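Local coordinates for protein formiminoglutamase (Trypanosoma cruzi, PDB 4MXR) that probably hydrolyses N-formimino-L-glutamate to L-glutamate and formamide at a two-manganese centre of the arginase-family kind, at residues A[37-42]-A[92-97]; A[116-121]-A[280-285]; A[122-127]-A[276-281]. The protein carries 1 engineered substitution. All coordinates share one frame; numbering follows the deposited sequence.

Contact 1 (A[37-42]-A[92-97])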
loop_
_atom_site.group_PDB
_atom_site.type_symbol
_atom_site.label_atom_id
_atom_site.label_comp_id
_atom_site.label_asym_id
_atom_site.label_seq_id
_atom_site.Cartn_x
_atom_site.Cartn_y
_atom_site.Cartn_z
ATOM N N PHE A 37 -10.047 26.098 3.333
ATOM C CA PHE A 37 -10.426 26.204 4.736
ATOM C C PHE A 37 -9.272 25.718 5.609
ATOM O O PHE A 37 -9.281 24.583 6.095
ATOM C CB PHE A 37 -11.691 25.387 5.012
ATOM C CG PHE A 37 -12.295 25.638 6.364
ATOM C CD1 PHE A 37 -12.996 26.809 6.618
ATOM C CD2 PHE A 37 -12.180 24.699 7.375
ATOM C CE1 PHE A 37 -13.560 27.041 7.862
ATOM C CE2 PHE A 37 -12.740 24.927 8.620
ATOM C CZ PHE A 37 -13.431 26.095 8.861
ATOM N N PRO A 38 -8.266 26.584 5.805
ATOM C CA PRO A 38 -7.036 26.234 6.526
ATOM C C PRO A 38 -7.208 26.250 8.047
ATOM O O PRO A 38 -6.580 27.059 8.727
ATOM C CB PRO A 38 -6.062 27.331 6.092
ATOM C CG PRO A 38 -6.946 28.523 5.838
ATOM C CD PRO A 38 -8.236 27.964 5.284
ATOM N N TYR A 39 -8.048 25.362 8.567
ATOM C CA TYR A 39 -8.276 25.270 10.006
ATOM C C TYR A 39 -8.290 23.817 10.454
ATOM O O TYR A 39 -8.796 22.949 9.742
ATOM C CB TYR A 39 -9.592 25.953 10.382
ATOM C CG TYR A 39 -9.632 27.404 9.974
ATOM C CD1 TYR A 39 -9.158 28.396 10.825
ATOM C CD2 TYR A 39 -10.119 27.784 8.731
ATOM C CE1 TYR A 39 -9.181 29.725 10.450
ATOM C CE2 TYR A 39 -10.144 29.110 8.349
ATOM C CZ TYR A 39 -9.674 30.075 9.209
ATOM O OH TYR A 39 -9.697 31.398 8.828
ATOM N N ASP A 40 -7.718 23.554 11.627
ATOM C CA ASP A 40 -7.706 22.206 12.179
ATOM C C ASP A 40 -8.087 22.164 13.659
ATOM O O ASP A 40 -8.021 21.113 14.292
ATOM C CB ASP A 40 -6.356 21.509 11.937
ATOM C CG ASP A 40 -5.178 22.291 12.492
ATOM O OD1 ASP A 40 -5.387 23.200 13.324
ATOM O OD2 ASP A 40 -4.037 21.992 12.090
ATOM N N GLU A 41 -8.494 23.305 14.208
ATOM C CA GLU A 41 -8.963 23.342 15.590
ATOM C C GLU A 41 -10.110 22.354 15.800
ATOM O O GLU A 41 -10.272 21.790 16.887
ATOM C CB GLU A 41 -9.397 24.755 15.984
ATOM C CG GLU A 41 -10.024 24.829 17.361
ATOM C CD GLU A 41 -10.259 26.252 17.824
ATOM O OE1 GLU A 41 -9.897 27.189 17.081
ATOM O OE2 GLU A 41 -10.802 26.427 18.933
ATOM N N GLY A 42 -10.902 22.145 14.752
ATOM C CA GLY A 42 -11.966 21.162 14.794
ATOM C C GLY A 42 -11.416 19.774 15.049
ATOM O O GLY A 42 -11.999 18.996 15.808
ATOM N N SER A 92 -10.843 35.070 12.745
ATOM C CA SER A 92 -10.086 35.065 13.995
ATOM C C SER A 92 -10.526 33.936 14.926
ATOM O O SER A 92 -9.841 33.623 15.901
ATOM C CB SER A 92 -10.198 36.418 14.704
ATOM O OG SER A 92 -11.534 36.677 15.102
ATOM N N THR A 93 -11.673 33.336 14.627
ATOM C CA THR A 93 -12.129 32.154 15.351
ATOM C C THR A 93 -12.598 31.087 14.367
ATOM O O THR A 93 -12.891 31.383 13.210
ATOM C CB THR A 93 -13.276 32.474 16.333
ATOM O OG1 THR A 93 -14.469 32.788 15.602
ATOM C CG2 THR A 93 -12.908 33.644 17.237
ATOM N N LEU A 94 -12.660 29.846 14.834
ATOM C CA LEU A 94 -13.110 28.736 14.009
ATOM C C LEU A 94 -14.573 28.915 13.615
ATOM O O LEU A 94 -14.954 28.691 12.466
ATOM C CB LEU A 94 -12.938 27.417 14.763
ATOM C CG LEU A 94 -13.295 26.163 13.965
ATOM C CD1 LEU A 94 -12.245 25.898 12.891
ATOM C CD2 LEU A 94 -13.440 24.961 14.890
ATOM N N GLU A 95 -15.387 29.331 14.580
ATOM C CA GLU A 95 -16.816 29.512 14.356
ATOM C C GLU A 95 -17.117 30.619 13.350
ATOM O O GLU A 95 -18.054 30.505 12.555
ATOM C CB GLU A 95 -17.541 29.777 15.678
ATOM C CG GLU A 95 -17.691 28.552 16.570
ATOM C CD GLU A 95 -16.439 28.244 17.379
ATOM O OE1 GLU A 95 -15.476 29.041 17.331
ATOM O OE2 GLU A 95 -16.424 27.202 18.071
ATOM N N GLU A 96 -16.332 31.692 13.379
ATOM C CA GLU A 96 -16.501 32.759 12.394
ATOM C C GLU A 96 -16.080 32.269 11.009
ATOM O O GLU A 96 -16.689 32.626 9.997
ATOM C CB GLU A 96 -15.702 34.008 12.770
ATOM C CG GLU A 96 -15.978 35.190 11.844
ATOM C CD GLU A 96 -14.961 36.310 11.981
ATOM O OE1 GLU A 96 -13.815 36.033 12.398
ATOM O OE2 GLU A 96 -15.310 37.467 11.660
ATOM N N ALA A 97 -15.030 31.454 10.970
ATOM C CA ALA A 97 -14.583 30.852 9.722
ATOM C C ALA A 97 -15.704 30.017 9.113
ATOM O O ALA A 97 -15.893 30.015 7.897
ATOM C CB ALA A 97 -13.344 30.003 9.954
HETATM O O HOH W 1 -11.384 29.409 17.516
#
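Leu94 holds CG trans to its backbone N (chi1 -176°), which carries both methyls from the first turn of helix 94-110 to the 37-42 segment; Tyr39 keeps CG beside its N (chi1 -58°), which lays its ring against the same turn. The two side chains pass each other in opposite directions, with Leu94 CD1 3.7 Å from Tyr39 CB. The other methyl, Leu94 CD2, meets backbone, 3.8 Å from Gly42 N. Ala97 CB, three residues further on, sits over one face of the Tyr39 ring, offset toward the rim: a CH-pi contact 3.9 Å from the centroid and 22° off the normal. The same methyl is 3.6 Å from Phe37 CE1, so it fills the angle between two aromatic rings. Those rings also meet each other, because Tyr39 CD2 lies above the centre of the Phe37 ring. The tyrosine hydroxyl reaches past the contact to Ile89 O.

Polar contact across the segments runs through one water, which donates to Glu41 OE1 (2.7 Å) and accepts from Leu94 N (3.0 Å). The extended chain of Glu41 also places OE2 in a salt bridge with Arg45, which Glu95 shares. Thr93 OG1 caps the helix start by accepting from Glu96 N at 3.1 Å.

Pro38 centres an inverse gamma turn just beyond strand 32-37, joining it to helix 41-45. The contact thus seats the N-terminal end of helix 94-110 against the exit of strand 32-37, which lies between strands 83-88 and 114-119 in the parallel sheet; the Phe37 ring also touches Asp123 and Gln124.

Contact 2 (A[116-121]-A[280-285])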
loop_
_atom_site.group_PDB
_atom_site.type_symbol
_atom_site.label_atom_id
_atom_site.label_comp_id
_atom_site.label_asym_id
_atom_site.label_seq_id
_atom_site.Cartn_x
_atom_site.Cartn_y
_atom_site.Cartn_z
ATOM N N PHE A 116 -15.694 23.949 -4.740
ATOM C CA PHE A 116 -14.924 22.841 -4.192
ATOM C C PHE A 116 -14.092 23.355 -3.023
ATOM O O PHE A 116 -13.253 24.234 -3.200
ATOM C CB PHE A 116 -14.017 22.230 -5.261
ATOM C CG PHE A 116 -12.995 21.272 -4.707
ATOM C CD1 PHE A 116 -13.296 19.929 -4.550
ATOM C CD2 PHE A 116 -11.737 21.722 -4.333
ATOM C CE1 PHE A 116 -12.358 19.047 -4.034
ATOM C CE2 PHE A 116 -10.796 20.845 -3.817
ATOM C CZ PHE A 116 -11.106 19.510 -3.670
ATOM N N VAL A 117 -14.325 22.811 -1.833
ATOM C CA VAL A 117 -13.646 23.296 -0.638
ATOM C C VAL A 117 -12.599 22.311 -0.129
ATOM O O VAL A 117 -12.919 21.170 0.195
ATOM C CB VAL A 117 -14.645 23.571 0.499
ATOM C CG1 VAL A 117 -13.953 24.315 1.636
ATOM C CG2 VAL A 117 -15.833 24.362 -0.025
ATOM N N ILE A 118 -11.349 22.759 -0.061
ATOM C CA ILE A 118 -10.271 21.932 0.467
ATOM C C ILE A 118 -9.939 22.329 1.907
ATOM O O ILE A 118 -9.627 23.490 2.191
ATOM C CB ILE A 118 -9.000 21.995 -0.425
ATOM C CG1 ILE A 118 -7.854 21.198 0.211
ATOM C CG2 ILE A 118 -8.581 23.436 -0.697
ATOM C CD1 ILE A 118 -8.074 19.700 0.199
ATOM N N GLY A 119 -10.036 21.358 2.813
ATOM C CA GLY A 119 -9.726 21.574 4.214
ATOM C C GLY A 119 -8.312 21.117 4.518
ATOM O O GLY A 119 -7.581 20.742 3.608
ATOM N N GLY A 120 -7.926 21.141 5.792
ATOM C CA GLY A 120 -8.808 21.573 6.864
ATOM C C GLY A 120 -9.634 20.439 7.440
ATOM O O GLY A 120 -9.855 19.427 6.774
ATOM N N GLY A 121 -10.091 20.612 8.679
ATOM C CA GLY A 121 -10.854 19.597 9.388
ATOM C C GLY A 121 -12.264 19.398 8.860
ATOM O O GLY A 121 -12.830 20.289 8.223
ATOM N N SER A 280 -11.900 16.800 3.261
ATOM C CA SER A 280 -11.421 17.110 4.605
ATOM C C SER A 280 -10.296 16.193 5.085
ATOM O O SER A 280 -10.137 15.078 4.592
ATOM C CB SER A 280 -12.573 17.019 5.610
ATOM O OG SER A 280 -13.688 17.780 5.195
ATOM N N GLU A 281 -9.531 16.693 6.056
ATOM C CA GLU A 281 -8.604 15.894 6.862
ATOM C C GLU A 281 -7.209 15.669 6.273
ATOM O O GLU A 281 -6.395 14.958 6.865
ATOM C CB GLU A 281 -9.237 14.555 7.274
ATOM C CG GLU A 281 -10.502 14.697 8.126
ATOM C CD GLU A 281 -10.233 15.306 9.489
ATOM O OE1 GLU A 281 -9.240 14.907 10.135
ATOM O OE2 GLU A 281 -11.020 16.178 9.921
ATOM N N LEU A 282 -6.924 16.274 5.124
ATOM C CA LEU A 282 -5.573 16.220 4.568
ATOM C C LEU A 282 -4.612 16.862 5.568
ATOM O O LEU A 282 -4.777 18.029 5.934
ATOM C CB LEU A 282 -5.509 16.940 3.218
ATOM C CG LEU A 282 -4.201 16.790 2.433
ATOM C CD1 LEU A 282 -3.976 15.342 2.056
ATOM C CD2 LEU A 282 -4.205 17.668 1.186
ATOM N N ASN A 283 -3.621 16.093 6.016
ATOM C CA ASN A 283 -2.709 16.533 7.074
ATOM C C ASN A 283 -1.245 16.411 6.659
ATOM O O ASN A 283 -0.625 15.358 6.844
ATOM C CB ASN A 283 -2.970 15.733 8.358
ATOM C CG ASN A 283 -2.231 16.293 9.561
ATOM O OD1 ASN A 283 -1.096 16.750 9.452
ATOM N ND2 ASN A 283 -2.878 16.255 10.724
ATOM N N PRO A 284 -0.688 17.486 6.080
ATOM C CA PRO A 284 0.702 17.473 5.603
ATOM C C PRO A 284 1.738 17.283 6.720
ATOM O O PRO A 284 2.856 16.857 6.428
ATOM C CB PRO A 284 0.858 18.844 4.936
ATOM C CG PRO A 284 -0.533 19.224 4.536
ATOM C CD PRO A 284 -1.409 18.697 5.646
ATOM N N LEU A 285 1.382 17.587 7.968
ATOM C CA LEU A 285 2.300 17.356 9.087
ATOM C C LEU A 285 2.543 15.869 9.298
ATOM O O LEU A 285 3.631 15.462 9.703
ATOM C CB LEU A 285 1.768 17.970 10.382
ATOM C CG LEU A 285 1.693 19.494 10.466
ATOM C CD1 LEU A 285 1.474 19.919 11.914
ATOM C CD2 LEU A 285 2.962 20.118 9.919
HETATM O O HOH W 2 -8.502 18.100 3.215
#
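Ile118, near the end of strand 114-119, has CG1 opposite its backbone N across the CA-CB bond (chi1 176°), and its terminal CD1 approaches Leu282 CD2 at 4.5 Å, a loose apolar touch of methyl to methyl. At Gly119 the link is indirect. A water makes a weak bond to Gly119 O (2.8 Å) and accepts from Leu282 N (3.1 Å), bridging the two backbones.

The peptide between Gly119 and Gly120 is cis, and Gly120 has a positive phi that suits glycine; together they turn the chain at the C-terminal end of the strand. This turn presents Gly120 O to the other segment. Glu281 N donates to it at 2.8 Å, nearly straight at 173°, although the donor is tilted from the carbonyl plane. Ser280 CA adds a weaker C-H...O contact to the same oxygen at 3.5 Å. Gly121 CA is met by one carboxylate oxygen, Glu281 OE2, at 3.5 Å. The glutamate arrives there because its chain is bent at chi2 (-66°), turning OE2 back to Gly121; OE2 bonds onward to Asn122 N.

This glycine run leads directly into the metal ligand Asn122. Strands 114-119 and 274-280 are parallel neighbours in the sheet, and the contact joins the loops leaving their C-terminal ends. Strand 32-37 flanks 114-119 on its other edge. Helix 94-110 packs on Val117 through Leu101 and Val105, while Phe59 of helix 55-63 touches Ile118 and Phe299 of helix 290-308 meets the Phe116 ring.

Contact 3 (A[122-127]-A[276-281]). With MN (manganese (II) ion), chain C.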
loop_
_atom_site.group_PDB
_atom_site.type_symbol
_atom_site.label_atom_id
_atom_site.label_comp_id
_atom_site.label_asym_id
_atom_site.label_seq_id
_atom_site.Cartn_x
_atom_site.Cartn_y
_atom_site.Cartn_z
ATOM N N ASN A 122 -12.837 18.232 9.146
ATOM C CA ASN A 122 -14.151 17.858 8.627
ATOM C C ASN A 122 -15.298 18.739 9.131
ATOM O O ASN A 122 -16.408 18.676 8.606
ATOM C CB ASN A 122 -14.441 16.390 8.943
ATOM C CG ASN A 122 -15.155 15.671 7.804
ATOM O OD1 ASN A 122 -14.970 14.472 7.611
ATOM N ND2 ASN A 122 -15.964 16.399 7.046
ATOM N N ASP A 123 -15.035 19.559 10.146
ATOM C CA ASP A 123 -16.049 20.495 10.623
ATOM C C ASP A 123 -16.509 21.443 9.515
ATOM O O ASP A 123 -17.585 22.036 9.609
ATOM C CB ASP A 123 -15.563 21.281 11.847
ATOM C CG ASP A 123 -14.148 21.809 11.684
ATOM O OD1 ASP A 123 -13.202 20.992 11.723
ATOM O OD2 ASP A 123 -13.979 23.039 11.537
ATOM N N GLN A 124 -15.700 21.580 8.464
ATOM C CA GLN A 124 -16.074 22.427 7.334
ATOM C C GLN A 124 -17.384 21.970 6.685
ATOM O O GLN A 124 -18.093 22.764 6.066
ATOM C CB GLN A 124 -14.949 22.497 6.285
ATOM C CG GLN A 124 -14.698 21.206 5.499
ATOM C CD GLN A 124 -13.585 21.358 4.468
ATOM O OE1 GLN A 124 -13.088 22.461 4.233
ATOM N NE2 GLN A 124 -13.182 20.248 3.857
ATOM N N SER A 125 -17.706 20.689 6.835
ATOM C CA SER A 125 -18.854 20.112 6.144
ATOM C C SER A 125 -20.198 20.609 6.676
ATOM O O SER A 125 -21.194 20.595 5.955
ATOM C CB SER A 125 -18.783 18.585 6.182
ATOM O OG SER A 125 -17.561 18.147 5.614
ATOM N N ALA A 126 -20.233 21.047 7.932
ATOM C CA ALA A 126 -21.468 21.601 8.483
ATOM C C ALA A 126 -21.870 22.907 7.781
ATOM O O ALA A 126 -22.977 23.006 7.256
ATOM C CB ALA A 126 -21.362 21.788 9.989
ATOM N N PRO A 127 -20.972 23.911 7.759
ATOM C CA PRO A 127 -21.287 25.148 7.030
ATOM C C PRO A 127 -21.568 24.860 5.563
ATOM O O PRO A 127 -22.482 25.441 4.978
ATOM C CB PRO A 127 -19.999 25.971 7.150
ATOM C CG PRO A 127 -19.273 25.403 8.321
ATOM C CD PRO A 127 -19.632 23.954 8.372
ATOM N N MET A 276 -21.963 20.308 -5.198
ATOM C CA MET A 276 -20.744 20.802 -4.554
ATOM C C MET A 276 -19.946 19.659 -3.953
ATOM O O MET A 276 -20.471 18.567 -3.743
ATOM C CB MET A 276 -21.045 21.859 -3.480
ATOM C CG MET A 276 -21.260 21.305 -2.071
ATOM S SD MET A 276 -21.190 22.575 -0.779
ATOM C CE MET A 276 -19.435 22.937 -0.732
ATOM N N MET A 277 -18.675 19.923 -3.676
ATOM C CA MET A 277 -17.800 18.921 -3.086
ATOM C C MET A 277 -16.873 19.556 -2.063
ATOM O O MET A 277 -16.405 20.684 -2.246
ATOM C CB MET A 277 -16.966 18.236 -4.175
ATOM C CG MET A 277 -15.970 17.211 -3.636
ATOM S SD MET A 277 -14.999 16.414 -4.938
ATOM C CE MET A 277 -14.108 15.191 -3.977
ATOM N N ASP A 278 -16.616 18.838 -0.976
ATOM C CA ASP A 278 -15.498 19.199 -0.122
ATOM C C ASP A 278 -14.610 17.993 0.159
ATOM O O ASP A 278 -14.964 16.848 -0.146
ATOM C CB ASP A 278 -15.937 19.929 1.161
ATOM C CG ASP A 278 -16.572 19.014 2.189
ATOM O OD1 ASP A 278 -16.616 17.782 1.992
ATOM O OD2 ASP A 278 -17.031 19.545 3.224
ATOM N N MET A 279 -13.446 18.274 0.724
ATOM C CA MET A 279 -12.424 17.266 0.940
ATOM C C MET A 279 -11.721 17.632 2.236
ATOM O O MET A 279 -11.048 18.662 2.306
ATOM C CB MET A 279 -11.441 17.284 -0.234
ATOM C CG MET A 279 -10.263 16.322 -0.108
ATOM S SD MET A 279 -9.158 16.448 -1.530
ATOM C CE MET A 279 -10.249 15.953 -2.863
ATOM N N SER A 280 -11.900 16.800 3.261
ATOM C CA SER A 280 -11.421 17.110 4.605
ATOM C C SER A 280 -10.296 16.193 5.085
ATOM O O SER A 280 -10.137 15.078 4.592
ATOM C CB SER A 280 -12.573 17.019 5.610
ATOM O OG SER A 280 -13.688 17.780 5.195
ATOM N N GLU A 281 -9.531 16.693 6.056
ATOM C CA GLU A 281 -8.604 15.894 6.862
ATOM C C GLU A 281 -7.209 15.669 6.273
ATOM O O GLU A 281 -6.395 14.958 6.865
ATOM C CB GLU A 281 -9.237 14.555 7.274
ATOM C CG GLU A 281 -10.502 14.697 8.126
ATOM C CD GLU A 281 -10.233 15.306 9.489
ATOM O OE1 GLU A 281 -9.240 14.907 10.135
ATOM O OE2 GLU A 281 -11.020 16.178 9.921
HETATM MN MN MN C . -14.717 12.850 8.997
HETATM O O HOH W 3 -13.484 14.123 10.693
HETATM O O HOH W 4 -13.946 11.517 10.712
#
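Gln124 and Asp278 approach from opposite directions with their amide and carboxylate planes only 20° apart; Gln124 CG lies 3.7 Å from Asp278 OD2. The extended glutamine carries NE2 past the acid to strand 274-280, where it donates to Ser280 OG, which sits somewhat out of the amide plane, at 2.9 Å, and weakly to Met279 O at 3.1 Å. The Ser280 bond, with the weak one to Met279 O, would restrict rotation of the amide. Ser125 OG donates to Asp278 OD2 at 2.8 Å, on the syn side and 15° out of the carboxylate plane. At the other end Asn122 N meets Glu281 OE2 at 2.8 Å, on the anti side and 16° out of plane.

Asn122 is a ligand of the first manganese, whose shell is completed by Asp146, Asp150, Asp236 and two waters; one of these, 2.5 Å from the metal, also donates weakly to Glu281 OE2.

Asp278 is buried but well supplied with donors: Asn128 bonds OD2 as well, and Ser234 bonds OD1. Such a network would probably stabilise the acid as a carboxylate. Side chains and a backbone carbonyl of 278-281 bond to the 122-125 turn; through Glu281, in the second shell, this probably steadies the backbone of the first-shell Asn122.

The three contacts follow the C-terminal edge of the parallel sheet inward to the metals. Contacts 1 and 2, with centres about 12 Å apart, are joined by Tyr39 O and Gly121 N at 2.9 Å, probably a hydrogen bond, just beyond the paired ends of strands 32-37 and 114-119. Contacts 2 and 3 are closer, about 8 Å between centres; they share Ser280 and Glu281, and Gly119 N lies 2.9 Å from Met279 O in the adjoining strand pair. Asp123 ties contact 1 to contact 3, its OD1 packing 3.3 Å from Gly42 CA. Gly42 at its nearest lies about 10 Å from a manganese, the nearest atom of the Glu281 side chain about 5 Å, and Asn122 binds the metal directly.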